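Local coordinates for protein BIFUNCTIONAL PROTEIN Proline utilization A (PutA) (Corynebacterium freiburgense, PDB 5UX5) that oxidises proline to glutamate in two steps, joining an FAD-dependent proline dehydrogenase and an NAD-dependent aldehyde dehydrogenase in one chain, at residues 136-141 with 175-180; 155-160 with 413-418; 194-199 with 749-754; 729-734 with 738-743. All coordinates share one frame; numbering follows the deposited sequence.

Interaction 1 of 4, residues 136-141 with 175-180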
loop_
_atom_site.group_PDB
_atom_site.type_symbol
_atom_site.label_atom_id
_atom_site.label_comp_id
_atom_site.label_asym_id
_atom_site.label_seq_id
_atom_site.Cartn_x
_atom_site.Cartn_y
_atom_site.Cartn_z
ATOM N N LYS A 136 -1.910 31.994 -28.474
ATOM C CA LYS A 136 -0.908 32.680 -29.282
ATOM C C LYS A 136 0.369 32.955 -28.487
ATOM O O LYS A 136 1.456 33.035 -29.081
ATOM C CB LYS A 136 -1.496 33.979 -29.856
ATOM N N ALA A 137 0.259 33.060 -27.151
ATOM C CA ALA A 137 1.418 33.364 -26.313
ATOM C C ALA A 137 2.569 32.407 -26.588
ATOM O O ALA A 137 3.733 32.823 -26.648
ATOM C CB ALA A 137 1.022 33.294 -24.841
ATOM N N LEU A 138 2.252 31.120 -26.771
ATOM C CA LEU A 138 3.274 30.116 -27.040
ATOM C C LEU A 138 3.938 30.353 -28.398
ATOM O O LEU A 138 5.174 30.292 -28.518
ATOM C CB LEU A 138 2.667 28.715 -26.964
ATOM C CG LEU A 138 3.632 27.563 -27.296
ATOM C CD1 LEU A 138 4.791 27.538 -26.310
ATOM C CD2 LEU A 138 2.944 26.209 -27.301
ATOM N N ASN A 139 3.138 30.613 -29.445
ATOM C CA ASN A 139 3.751 30.806 -30.755
ATOM C C ASN A 139 4.633 32.039 -30.769
ATOM O O ASN A 139 5.666 32.052 -31.450
ATOM C CB ASN A 139 2.708 30.922 -31.874
ATOM C CG ASN A 139 2.080 29.593 -32.251
ATOM O OD1 ASN A 139 2.757 28.563 -32.337
ATOM N ND2 ASN A 139 0.800 29.629 -32.571
ATOM N N LYS A 140 4.259 33.072 -30.007
ATOM C CA LYS A 140 5.106 34.258 -29.896
ATOM C C LYS A 140 6.415 33.928 -29.187
ATOM O O LYS A 140 7.493 34.359 -29.624
ATOM C CB LYS A 140 4.340 35.357 -29.148
ATOM C CG LYS A 140 5.049 36.690 -28.947
ATOM C CD LYS A 140 4.257 37.566 -27.955
ATOM C CE LYS A 140 4.343 39.065 -28.267
ATOM N NZ LYS A 140 5.672 39.689 -27.969
ATOM N N LEU A 141 6.347 33.094 -28.140
ATOM C CA LEU A 141 7.553 32.731 -27.413
ATOM C C LEU A 141 8.441 31.817 -28.239
ATOM O O LEU A 141 9.667 31.863 -28.095
ATOM C CB LEU A 141 7.193 32.085 -26.080
ATOM C CG LEU A 141 8.347 31.587 -25.211
ATOM C CD1 LEU A 141 9.192 32.744 -24.698
ATOM C CD2 LEU A 141 7.793 30.740 -24.070
ATOM N N MET A 175 0.490 15.263 -29.836
ATOM C CA MET A 175 0.493 15.090 -31.281
ATOM C C MET A 175 0.116 16.380 -31.983
ATOM O O MET A 175 0.715 16.730 -33.005
ATOM C CB MET A 175 -0.475 13.982 -31.689
ATOM C CG MET A 175 -0.014 12.585 -31.331
ATOM S SD MET A 175 -1.234 11.324 -31.742
ATOM C CE MET A 175 -1.303 11.378 -33.521
ATOM N N GLU A 176 -0.849 17.125 -31.436
ATOM C CA GLU A 176 -1.244 18.380 -32.079
ATOM C C GLU A 176 -0.111 19.404 -32.071
ATOM O O GLU A 176 0.081 20.121 -33.059
ATOM C CB GLU A 176 -2.492 18.954 -31.410
ATOM C CG GLU A 176 -3.764 18.140 -31.658
ATOM C CD GLU A 176 -4.081 17.919 -33.140
ATOM O OE1 GLU A 176 -3.840 18.835 -33.971
ATOM O OE2 GLU A 176 -4.582 16.813 -33.460
ATOM N N LEU A 177 0.660 19.476 -30.976
ATOM C CA LEU A 177 1.783 20.412 -30.910
ATOM C C LEU A 177 2.881 20.040 -31.903
ATOM O O LEU A 177 3.521 20.926 -32.489
ATOM C CB LEU A 177 2.344 20.448 -29.496
ATOM C CG LEU A 177 1.496 21.013 -28.361
ATOM C CD1 LEU A 177 1.936 20.301 -27.104
ATOM C CD2 LEU A 177 1.671 22.494 -28.205
ATOM N N LEU A 178 3.117 18.737 -32.106
ATOM C CA LEU A 178 4.087 18.286 -33.103
ATOM C C LEU A 178 3.615 18.559 -34.538
ATOM O O LEU A 178 4.430 18.515 -35.465
ATOM C CB LEU A 178 4.376 16.800 -32.896
ATOM C CG LEU A 178 5.770 16.298 -33.252
ATOM C CD1 LEU A 178 6.803 17.153 -32.560
ATOM C CD2 LEU A 178 5.901 14.859 -32.815
ATOM N N LYS A 179 2.324 18.845 -34.738
ATOM C CA LYS A 179 1.834 19.400 -35.992
ATOM C C LYS A 179 2.108 20.887 -36.127
ATOM O O LYS A 179 1.909 21.432 -37.216
ATOM C CB LYS A 179 0.322 19.197 -36.145
ATOM C CG LYS A 179 -0.144 17.780 -36.401
ATOM C CD LYS A 179 -1.649 17.666 -36.183
ATOM C CE LYS A 179 -2.259 16.491 -36.929
ATOM N NZ LYS A 179 -3.673 16.310 -36.525
ATOM N N ASN A 180 2.512 21.566 -35.061
ATOM C CA ASN A 180 2.814 22.994 -35.158
ATOM C C ASN A 180 4.232 23.179 -35.688
ATOM O O ASN A 180 5.187 22.692 -35.065
ATOM C CB ASN A 180 2.647 23.662 -33.795
ATOM C CG ASN A 180 2.862 25.168 -33.835
ATOM O OD1 ASN A 180 3.388 25.720 -34.795
ATOM N ND2 ASN A 180 2.440 25.836 -32.781
#
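Asn-139 and Asn-180 sit where the two backbones come closest, their CA atoms 9.0 Å apart. Leu-138 and Leu-177 are set wider, at 10.6 Å CA to CA, so the two stretches meet through their side chains alone. Residues 136-141 are helical, whereas 175-180 runs off the end of its helix into a turn, with Asn-180 N bonded to Leu-177 O. The two asparagine side chains come from opposite directions. Asn-180 ND2 gives a nearly straight hydrogen bond to Asn-139 OD1, 2.8 Å long with an N-H...O angle of 169°. It arrives in the carbonyl plane of Asn-139, on a lone pair, and the acceptor oxygen in turn lies almost in the amide plane of Asn-180. The amides themselves are twisted 76° from each other.

This is the outer layer of the proline dehydrogenase domain, a TIM-type (beta/alpha) barrel: helix 136-147 leads into strand 151-157, and helix 164-178 follows it. In Asn-180 the amide carbon is trans to N (chi1 -176°), which sends the group out across the gap. Its OD1 accepts the backbone N-H of Arg-182, so both ends of the amide are used and its rotation is fixed. Deeper in, Leu-138 CD2 meets Leu-177 CD2 at 4.0 Å, the two side chains crossing at about a right angle. Leu-138 also packs on Thr-400 and Val-402 of barrel strand 396-403.

Interaction 2 of 4, residues 155-160 with 413-418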
loop_
_atom_site.group_PDB
_atom_site.type_symbol
_atom_site.label_atom_id
_atom_site.label_comp_id
_atom_site.label_asym_id
_atom_site.label_seq_id
_atom_site.Cartn_x
_atom_site.Cartn_y
_atom_site.Cartn_z
ATOM N N ASN A 155 6.401 20.786 -23.182
ATOM C CA ASN A 155 5.984 19.687 -22.317
ATOM C C ASN A 155 4.557 19.945 -21.859
ATOM O O ASN A 155 4.277 20.983 -21.248
ATOM C CB ASN A 155 6.948 19.576 -21.119
ATOM C CG ASN A 155 6.629 18.415 -20.168
ATOM O OD1 ASN A 155 6.625 18.598 -18.957
ATOM N ND2 ASN A 155 6.396 17.227 -20.707
ATOM N N LEU A 156 3.664 19.000 -22.134
ATOM C CA LEU A 156 2.248 19.172 -21.829
ATOM C C LEU A 156 1.954 18.675 -20.413
ATOM O O LEU A 156 2.166 17.496 -20.102
ATOM C CB LEU A 156 1.388 18.443 -22.857
ATOM C CG LEU A 156 -0.119 18.585 -22.593
ATOM C CD1 LEU A 156 -0.578 20.027 -22.754
ATOM C CD2 LEU A 156 -0.932 17.669 -23.504
ATOM N N LEU A 157 1.493 19.576 -19.554
ATOM C CA LEU A 157 1.066 19.228 -18.206
ATOM C C LEU A 157 -0.457 19.123 -18.138
ATOM O O LEU A 157 -1.175 19.521 -19.060
ATOM C CB LEU A 157 1.580 20.264 -17.205
ATOM C CG LEU A 157 3.095 20.517 -17.235
ATOM C CD1 LEU A 157 3.486 21.666 -16.286
ATOM C CD2 LEU A 157 3.902 19.256 -16.951
ATOM N N GLY A 158 -0.967 18.597 -17.029
ATOM C CA GLY A 158 -2.412 18.592 -16.883
ATOM C C GLY A 158 -2.887 17.670 -15.778
ATOM O O GLY A 158 -2.138 17.341 -14.864
ATOM N N GLU A 159 -4.170 17.308 -15.879
ATOM C CA GLU A 159 -4.859 16.460 -14.905
ATOM C C GLU A 159 -4.099 15.154 -14.690
ATOM O O GLU A 159 -3.503 14.602 -15.619
ATOM C CB GLU A 159 -6.292 16.172 -15.402
ATOM C CG GLU A 159 -7.426 16.122 -14.357
ATOM C CD GLU A 159 -8.823 15.986 -14.997
ATOM O OE1 GLU A 159 -8.950 15.471 -16.136
ATOM O OE2 GLU A 159 -9.812 16.405 -14.362
ATOM N N ALA A 160 -4.141 14.643 -13.462
ATOM C CA ALA A 160 -3.455 13.392 -13.157
ATOM C C ALA A 160 -3.929 12.301 -14.103
ATOM O O ALA A 160 -5.122 12.185 -14.391
ATOM C CB ALA A 160 -3.714 12.960 -11.716
ATOM N N SER A 413 0.460 23.624 -9.747
ATOM C CA SER A 413 0.792 23.021 -8.455
ATOM C C SER A 413 1.840 21.930 -8.611
ATOM O O SER A 413 2.803 21.875 -7.838
ATOM C CB SER A 413 -0.466 22.475 -7.777
ATOM O OG SER A 413 -1.491 23.456 -7.835
ATOM N N TYR A 414 1.656 21.038 -9.592
ATOM C CA TYR A 414 2.719 20.111 -9.988
ATOM C C TYR A 414 4.047 20.840 -10.141
ATOM O O TYR A 414 5.084 20.390 -9.646
ATOM C CB TYR A 414 2.334 19.412 -11.299
ATOM C CG TYR A 414 3.385 18.512 -11.935
ATOM C CD1 TYR A 414 4.443 19.049 -12.678
ATOM C CD2 TYR A 414 3.290 17.121 -11.852
ATOM C CE1 TYR A 414 5.396 18.236 -13.279
ATOM C CE2 TYR A 414 4.240 16.296 -12.457
ATOM C CZ TYR A 414 5.290 16.868 -13.171
ATOM O OH TYR A 414 6.239 16.079 -13.784
ATOM N N LEU A 415 4.028 21.979 -10.819
ATOM C CA LEU A 415 5.275 22.666 -11.096
ATOM C C LEU A 415 5.878 23.273 -9.832
ATOM O O LEU A 415 7.109 23.312 -9.692
ATOM C CB LEU A 415 5.041 23.727 -12.171
ATOM C CG LEU A 415 6.157 23.862 -13.204
ATOM C CD1 LEU A 415 7.029 22.607 -13.233
ATOM C CD2 LEU A 415 5.544 24.128 -14.565
ATOM N N VAL A 416 5.038 23.732 -8.899
ATOM C CA VAL A 416 5.559 24.351 -7.682
ATOM C C VAL A 416 6.341 23.330 -6.850
ATOM O O VAL A 416 7.445 23.623 -6.379
ATOM C CB VAL A 416 4.421 25.011 -6.881
ATOM N N ARG A 417 5.810 22.109 -6.689
ATOM C CA ARG A 417 6.545 21.066 -5.969
ATOM C C ARG A 417 7.892 20.765 -6.623
ATOM O O ARG A 417 8.928 20.745 -5.947
ATOM C CB ARG A 417 5.723 19.787 -5.883
ATOM C CG ARG A 417 4.688 19.803 -4.820
ATOM C CD ARG A 417 3.442 19.215 -5.387
ATOM N NE ARG A 417 3.775 18.104 -6.271
ATOM C CZ ARG A 417 2.925 17.570 -7.148
ATOM N NH1 ARG A 417 1.689 18.053 -7.250
ATOM N NH2 ARG A 417 3.307 16.557 -7.928
ATOM N N ARG A 418 7.892 20.492 -7.935
ATOM C CA ARG A 418 9.140 20.186 -8.642
ATOM C C ARG A 418 10.164 21.308 -8.493
ATOM O O ARG A 418 11.352 21.045 -8.265
ATOM C CB ARG A 418 8.869 19.928 -10.126
ATOM C CG ARG A 418 8.084 18.663 -10.428
ATOM C CD ARG A 418 8.993 17.470 -10.615
ATOM N NE ARG A 418 8.208 16.260 -10.833
ATOM C CZ ARG A 418 7.839 15.420 -9.869
ATOM N NH1 ARG A 418 8.197 15.642 -8.605
ATOM N NH2 ARG A 418 7.117 14.349 -10.174
#
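Leu-157 is the residue of 155-160 that touches helix 413-418, and the path to it starts two residues earlier on the same barrel strand. Asn-155 aims at the helix without meeting it; its amide is taken up by Tyr-399 OH and the carbonyl of Ser-187. Leu-156 turns to the other side of the strand, onto helix 164-178. Leu-157 then reaches across, its CA 8.4 Å from the CA of Tyr-414. Its first torsion (chi1 -54°) swings CG away from the carbonyl carbon and toward the helix, and from CG the two methyls diverge to separate neighbours: CD1 packs on Leu-415 CD2 at 3.6 Å, and CD2 lies obliquely by Tyr-414 CE1 at 4.1 Å.

The strand belongs to the proline dehydrogenase barrel, and helix 408-421 carries Tyr-414, Arg-417 and Arg-418 in the YxxRR pattern of this family, whose arginines hold the proline carboxylate in relatives. The Tyr-414 side chain is about 7 Å from the bound FAD, and Arg-417 lays one guanidinium face over Tyr-414 CA while making a cation-pi contact with Phe-1068. Further along, the carbonyl of Ala-160 accepts a hydrogen bond from Gln-743 NE2.

Interaction 3 of 4, residues 194-199 with 749-754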
loop_
_atom_site.group_PDB
_atom_site.type_symbol
_atom_site.label_atom_id
_atom_site.label_comp_id
_atom_site.label_asym_id
_atom_site.label_seq_id
_atom_site.Cartn_x
_atom_site.Cartn_y
_atom_site.Cartn_z
ATOM N N VAL A 194 0.137 5.685 -21.125
ATOM C CA VAL A 194 -0.624 4.569 -20.582
ATOM C C VAL A 194 -0.927 4.884 -19.113
ATOM O O VAL A 194 -0.008 5.029 -18.299
ATOM C CB VAL A 194 0.147 3.245 -20.710
ATOM C CG1 VAL A 194 -0.579 2.129 -19.976
ATOM C CG2 VAL A 194 0.321 2.883 -22.154
ATOM N N ALA A 195 -2.203 5.011 -18.772
ATOM C CA ALA A 195 -2.491 5.203 -17.365
ATOM C C ALA A 195 -2.444 3.865 -16.651
ATOM O O ALA A 195 -2.630 2.813 -17.264
ATOM C CB ALA A 195 -3.850 5.849 -17.156
ATOM N N GLN A 196 -2.206 3.925 -15.329
ATOM C CA GLN A 196 -2.154 2.743 -14.461
ATOM C C GLN A 196 -1.153 1.704 -14.964
ATOM O O GLN A 196 -1.433 0.506 -14.987
ATOM C CB GLN A 196 -3.544 2.117 -14.315
ATOM C CG GLN A 196 -4.569 2.995 -13.584
ATOM C CD GLN A 196 -6.001 2.450 -13.625
ATOM O OE1 GLN A 196 -6.240 1.293 -13.961
ATOM N NE2 GLN A 196 -6.956 3.292 -13.259
ATOM N N LEU A 197 0.021 2.171 -15.392
ATOM C CA LEU A 197 1.080 1.287 -15.869
ATOM C C LEU A 197 1.334 0.130 -14.903
ATOM O O LEU A 197 1.819 0.336 -13.785
ATOM C CB LEU A 197 2.354 2.093 -16.114
ATOM C CG LEU A 197 3.282 1.671 -17.253
ATOM C CD1 LEU A 197 2.507 1.267 -18.502
ATOM C CD2 LEU A 197 4.257 2.816 -17.553
ATOM N N ASN A 198 0.973 -1.078 -15.311
ATOM C CA ASN A 198 1.102 -2.264 -14.471
ATOM C C ASN A 198 2.550 -2.734 -14.355
ATOM O O ASN A 198 3.083 -3.297 -15.318
ATOM C CB ASN A 198 0.247 -3.377 -15.039
ATOM C CG ASN A 198 0.312 -4.656 -14.221
ATOM O OD1 ASN A 198 0.985 -4.748 -13.170
ATOM N ND2 ASN A 198 -0.420 -5.665 -14.701
ATOM N N PRO A 199 3.186 -2.609 -13.187
ATOM C CA PRO A 199 4.620 -2.926 -13.084
ATOM C C PRO A 199 4.956 -4.387 -13.269
ATOM O O PRO A 199 6.151 -4.708 -13.316
ATOM C CB PRO A 199 4.978 -2.484 -11.669
ATOM C CG PRO A 199 3.700 -2.691 -10.908
ATOM C CD PRO A 199 2.577 -2.338 -11.872
ATOM N N ARG A 749 -13.053 2.763 -15.535
ATOM C CA ARG A 749 -13.132 2.207 -16.882
ATOM C C ARG A 749 -11.775 1.683 -17.365
ATOM O O ARG A 749 -11.738 0.860 -18.283
ATOM C CB ARG A 749 -13.685 3.248 -17.851
ATOM C CG ARG A 749 -15.080 3.761 -17.512
ATOM C CD ARG A 749 -15.771 4.387 -18.758
ATOM N NE ARG A 749 -17.147 4.856 -18.525
ATOM C CZ ARG A 749 -18.226 4.070 -18.379
ATOM N NH1 ARG A 749 -18.136 2.735 -18.417
ATOM N NH2 ARG A 749 -19.420 4.622 -18.185
ATOM N N THR A 750 -10.655 2.140 -16.779
ATOM C CA THR A 750 -9.329 1.726 -17.236
ATOM C C THR A 750 -8.833 0.400 -16.630
ATOM O O THR A 750 -7.932 -0.222 -17.199
ATOM C CB THR A 750 -8.318 2.860 -16.973
ATOM O OG1 THR A 750 -8.719 4.022 -17.704
ATOM C CG2 THR A 750 -6.917 2.510 -17.426
ATOM N N LEU A 751 -9.395 -0.075 -15.526
ATOM C CA LEU A 751 -8.958 -1.354 -14.969
ATOM C C LEU A 751 -9.076 -2.492 -15.978
ATOM O O LEU A 751 -10.107 -2.652 -16.638
ATOM C CB LEU A 751 -9.774 -1.690 -13.728
ATOM C CG LEU A 751 -9.486 -0.848 -12.504
ATOM C CD1 LEU A 751 -10.619 -1.019 -11.521
ATOM C CD2 LEU A 751 -8.149 -1.280 -11.901
ATOM N N ARG A 752 -8.033 -3.323 -16.047
ATOM C CA ARG A 752 -8.005 -4.479 -16.944
ATOM C C ARG A 752 -8.579 -5.680 -16.188
ATOM O O ARG A 752 -7.971 -6.163 -15.225
ATOM C CB ARG A 752 -6.588 -4.805 -17.410
ATOM C CG ARG A 752 -5.801 -3.706 -18.114
ATOM C CD ARG A 752 -6.503 -2.986 -19.255
ATOM N NE ARG A 752 -5.732 -1.796 -19.623
ATOM C CZ ARG A 752 -6.236 -0.710 -20.206
ATOM N NH1 ARG A 752 -7.542 -0.638 -20.503
ATOM N NH2 ARG A 752 -5.425 0.315 -20.482
ATOM N N VAL A 753 -9.745 -6.161 -16.617
ATOM C CA VAL A 753 -10.405 -7.296 -15.989
ATOM C C VAL A 753 -9.922 -8.573 -16.664
ATOM O O VAL A 753 -9.900 -8.665 -17.893
ATOM C CB VAL A 753 -11.937 -7.162 -16.089
ATOM C CG1 VAL A 753 -12.622 -8.319 -15.407
ATOM C CG2 VAL A 753 -12.400 -5.857 -15.487
ATOM N N GLY A 754 -9.550 -9.559 -15.857
ATOM C CA GLY A 754 -9.064 -10.833 -16.355
ATOM C C GLY A 754 -8.691 -11.735 -15.195
ATOM O O GLY A 754 -8.808 -11.358 -14.025
#
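The carboxamide of Gln-196 is the flat group that meets Thr-750 and Leu-751, at a seam where the proline dehydrogenase barrel faces the aldehyde dehydrogenase part of the same chain. Its oxygen OE1 touches carbon, with Thr-750 CG2 at 3.7 Å and Leu-751 CD2 at 3.8 Å. The backbone Leu-751 N is also 3.8 Å from OE1, too far for a hydrogen bond. A second flat group, the guanidinium of Arg-752, carries the carbonyl O of Thr-750 over one face, 3.2 Å above the plane and displaced toward its rim; its NH2 forms a salt bridge with Asp-164, at the start of helix 164-178.

No hydrogen bond joins the two segments directly, and the polar ends are bonded to residues outside them. Gln-196 NE2 donates to the carbonyl of Ala-747 in helix 740-750, which is consistent with the modelled orientation of the amide. Thr-750 OG1 is bonded to Asp-746 O and to the backbone N of Asp-164, so that hydroxyl too spans the seam. The Gln-196 chain runs extended beyond CG (chi2 171°), carrying its amide from the loop after helix 190-193 to the end of helix 740-750. Leu-751 and Gln-196 both also pack on Tyr-714 of helix 706-718. Beside them the backbone of the barrel loop makes a looser approach, with Ala-195 O 4.3 Å from Thr-750 CG2.

Interaction 4 of 4, residues 729-734 with 738-743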
loop_
_atom_site.group_PDB
_atom_site.type_symbol
_atom_site.label_atom_id
_atom_site.label_comp_id
_atom_site.label_asym_id
_atom_site.label_seq_id
_atom_site.Cartn_x
_atom_site.Cartn_y
_atom_site.Cartn_z
ATOM N N SER A 729 -16.598 0.039 -0.268
ATOM C CA SER A 729 -17.850 -0.159 -0.961
ATOM C C SER A 729 -18.578 1.146 -1.155
ATOM O O SER A 729 -19.401 1.271 -2.066
ATOM C CB SER A 729 -18.732 -1.106 -0.139
ATOM O OG SER A 729 -19.150 -2.248 -0.868
ATOM N N LEU A 730 -18.244 2.130 -0.358
ATOM C CA LEU A 730 -18.903 3.413 -0.383
ATOM C C LEU A 730 -17.835 4.492 -0.397
ATOM O O LEU A 730 -16.818 4.383 0.296
ATOM C CB LEU A 730 -19.811 3.552 0.840
ATOM C CG LEU A 730 -20.839 2.422 1.039
ATOM C CD1 LEU A 730 -21.363 2.383 2.458
ATOM C CD2 LEU A 730 -22.026 2.562 0.103
ATOM N N VAL A 731 -18.058 5.511 -1.214
ATOM C CA VAL A 731 -17.372 6.791 -1.118
ATOM C C VAL A 731 -18.452 7.848 -0.854
ATOM O O VAL A 731 -19.469 7.907 -1.564
ATOM C CB VAL A 731 -16.514 7.072 -2.389
ATOM C CG1 VAL A 731 -17.342 7.086 -3.637
ATOM C CG2 VAL A 731 -15.693 8.362 -2.297
ATOM N N ILE A 732 -18.259 8.631 0.204
ATOM C CA ILE A 732 -19.212 9.651 0.636
ATOM C C ILE A 732 -18.545 10.992 0.388
ATOM O O ILE A 732 -17.548 11.318 1.042
ATOM C CB ILE A 732 -19.583 9.521 2.122
ATOM C CG1 ILE A 732 -20.032 8.120 2.495
ATOM C CG2 ILE A 732 -20.664 10.506 2.513
ATOM C CD1 ILE A 732 -20.211 8.011 3.970
ATOM N N LEU A 733 -19.086 11.769 -0.542
ATOM C CA LEU A 733 -18.538 13.067 -0.908
ATOM C C LEU A 733 -19.302 14.163 -0.182
ATOM O O LEU A 733 -20.538 14.165 -0.188
ATOM C CB LEU A 733 -18.653 13.290 -2.410
ATOM C CG LEU A 733 -18.350 12.090 -3.274
ATOM C CD1 LEU A 733 -18.607 12.473 -4.710
ATOM C CD2 LEU A 733 -16.920 11.744 -3.075
ATOM N N VAL A 734 -18.577 15.079 0.454
ATOM C CA VAL A 734 -19.202 16.229 1.101
ATOM C C VAL A 734 -19.197 17.403 0.136
ATOM O O VAL A 734 -18.147 17.765 -0.416
ATOM C CB VAL A 734 -18.500 16.600 2.415
ATOM C CG1 VAL A 734 -19.182 17.807 3.006
ATOM C CG2 VAL A 734 -18.548 15.436 3.406
ATOM N N GLY A 738 -15.359 18.642 -7.237
ATOM C CA GLY A 738 -14.650 19.002 -8.466
ATOM C C GLY A 738 -14.279 17.838 -9.371
ATOM O O GLY A 738 -15.129 17.089 -9.869
ATOM N N ARG A 739 -12.994 17.709 -9.662
ATOM C CA ARG A 739 -12.604 16.734 -10.672
ATOM C C ARG A 739 -12.758 15.286 -10.205
ATOM O O ARG A 739 -12.631 14.379 -11.038
ATOM C CB ARG A 739 -11.166 17.013 -11.105
ATOM C CG ARG A 739 -10.857 18.506 -11.213
ATOM C CD ARG A 739 -9.530 18.750 -11.923
ATOM N NE ARG A 739 -8.501 17.804 -11.498
ATOM C CZ ARG A 739 -7.823 17.915 -10.361
ATOM N NH1 ARG A 739 -8.066 18.923 -9.538
ATOM N NH2 ARG A 739 -6.898 17.032 -10.046
ATOM N N PHE A 740 -13.082 15.066 -8.922
ATOM C CA PHE A 740 -13.072 13.729 -8.333
ATOM C C PHE A 740 -13.864 12.725 -9.159
ATOM O O PHE A 740 -13.345 11.676 -9.548
ATOM C CB PHE A 740 -13.629 13.767 -6.898
ATOM C CG PHE A 740 -13.679 12.407 -6.248
ATOM C CD1 PHE A 740 -12.563 11.906 -5.577
ATOM C CD2 PHE A 740 -14.806 11.616 -6.336
ATOM C CE1 PHE A 740 -12.571 10.650 -5.010
ATOM C CE2 PHE A 740 -14.819 10.351 -5.773
ATOM C CZ PHE A 740 -13.690 9.868 -5.106
ATOM N N THR A 741 -15.145 13.011 -9.398
ATOM C CA THR A 741 -16.006 11.994 -9.990
ATOM C C THR A 741 -15.581 11.665 -11.417
ATOM O O THR A 741 -15.498 10.485 -11.786
ATOM C CB THR A 741 -17.463 12.437 -9.955
ATOM O OG1 THR A 741 -17.740 13.088 -8.703
ATOM C CG2 THR A 741 -18.353 11.206 -10.110
ATOM N N ASP A 742 -15.296 12.689 -12.232
ATOM C CA ASP A 742 -14.801 12.426 -13.579
ATOM C C ASP A 742 -13.581 11.512 -13.533
ATOM O O ASP A 742 -13.515 10.509 -14.256
ATOM C CB ASP A 742 -14.432 13.727 -14.289
ATOM C CG ASP A 742 -15.621 14.487 -14.828
ATOM O OD1 ASP A 742 -16.700 13.896 -15.132
ATOM O OD2 ASP A 742 -15.436 15.716 -14.981
ATOM N N GLN A 743 -12.597 11.851 -12.684
ATOM C CA GLN A 743 -11.361 11.069 -12.615
ATOM C C GLN A 743 -11.608 9.650 -12.115
ATOM O O GLN A 743 -10.997 8.697 -12.619
ATOM C CB GLN A 743 -10.337 11.764 -11.715
ATOM C CG GLN A 743 -9.789 13.058 -12.292
ATOM C CD GLN A 743 -8.569 12.824 -13.157
ATOM O OE1 GLN A 743 -8.679 12.298 -14.267
ATOM N NE2 GLN A 743 -7.397 13.213 -12.657
#
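Phe-740 reaches from the first turn of its helix to the strand just before it, and it can be followed atom by atom. CB points at strand 729-734, and CG stands anti to the backbone N (chi1 178°), which carries the ring straight out toward Val-731 and Leu-733. CD2 is the first ring atom to arrive, 3.9 Å from Leu-733 CD2. CE2, one step further, comes closer to that same methyl at 3.7 Å, and it also has Val-731 CG2 at 4.1 Å. The far atom, CZ, ends 3.8 Å from Val-731 CG2. Both methyls sit obliquely to the ring. The valine comes at the phenylalanine from the opposite direction, while the leucine slants across it.

Strand 728-734 lies between 696-700 and 824-830, parallel to both, in the alpha/beta core of the aldehyde dehydrogenase part. Helix 740-750 follows it after a short link. Val-731 and Leu-733, two residues apart, present the same strand face to that helix. The ring also packs on Ala-709 and Val-710 of helix 706-718, so it fills the angle between a sheet and two helices. Leu-733 forks round its side: CD2 goes to the ring, and CD1 comes to 4.1 Å from Thr-741 OG1, a plain van der Waals approach. No hydrogen bond crosses between the segments. Three buried hydrocarbon side chains, Val-731, Leu-733 and Phe-740, thus carry the contact, and it is apolar packing that joins strand and helix here.

Interactions 1 and 2 both lie in the proline dehydrogenase barrel, their centres 18 Å apart, and share the neighbourhood of strand 151-157. Interaction 1 spans its two flanking helices with a polar bond on its partly exposed side; interaction 2 joins the strand to helix 408-421 by hydrocarbon alone. Interaction 4 is the more deeply buried core contact of the aldehyde dehydrogenase part. Helix 740-750 serves both 4 and 3: its start packs into its own core, while its end meets the barrel at a seam whose polar groups find partners outside the two segments. Interactions 2 and 4 touch where residues following strand 151-157 meet helix 740-750, another junction between the chain's two parts.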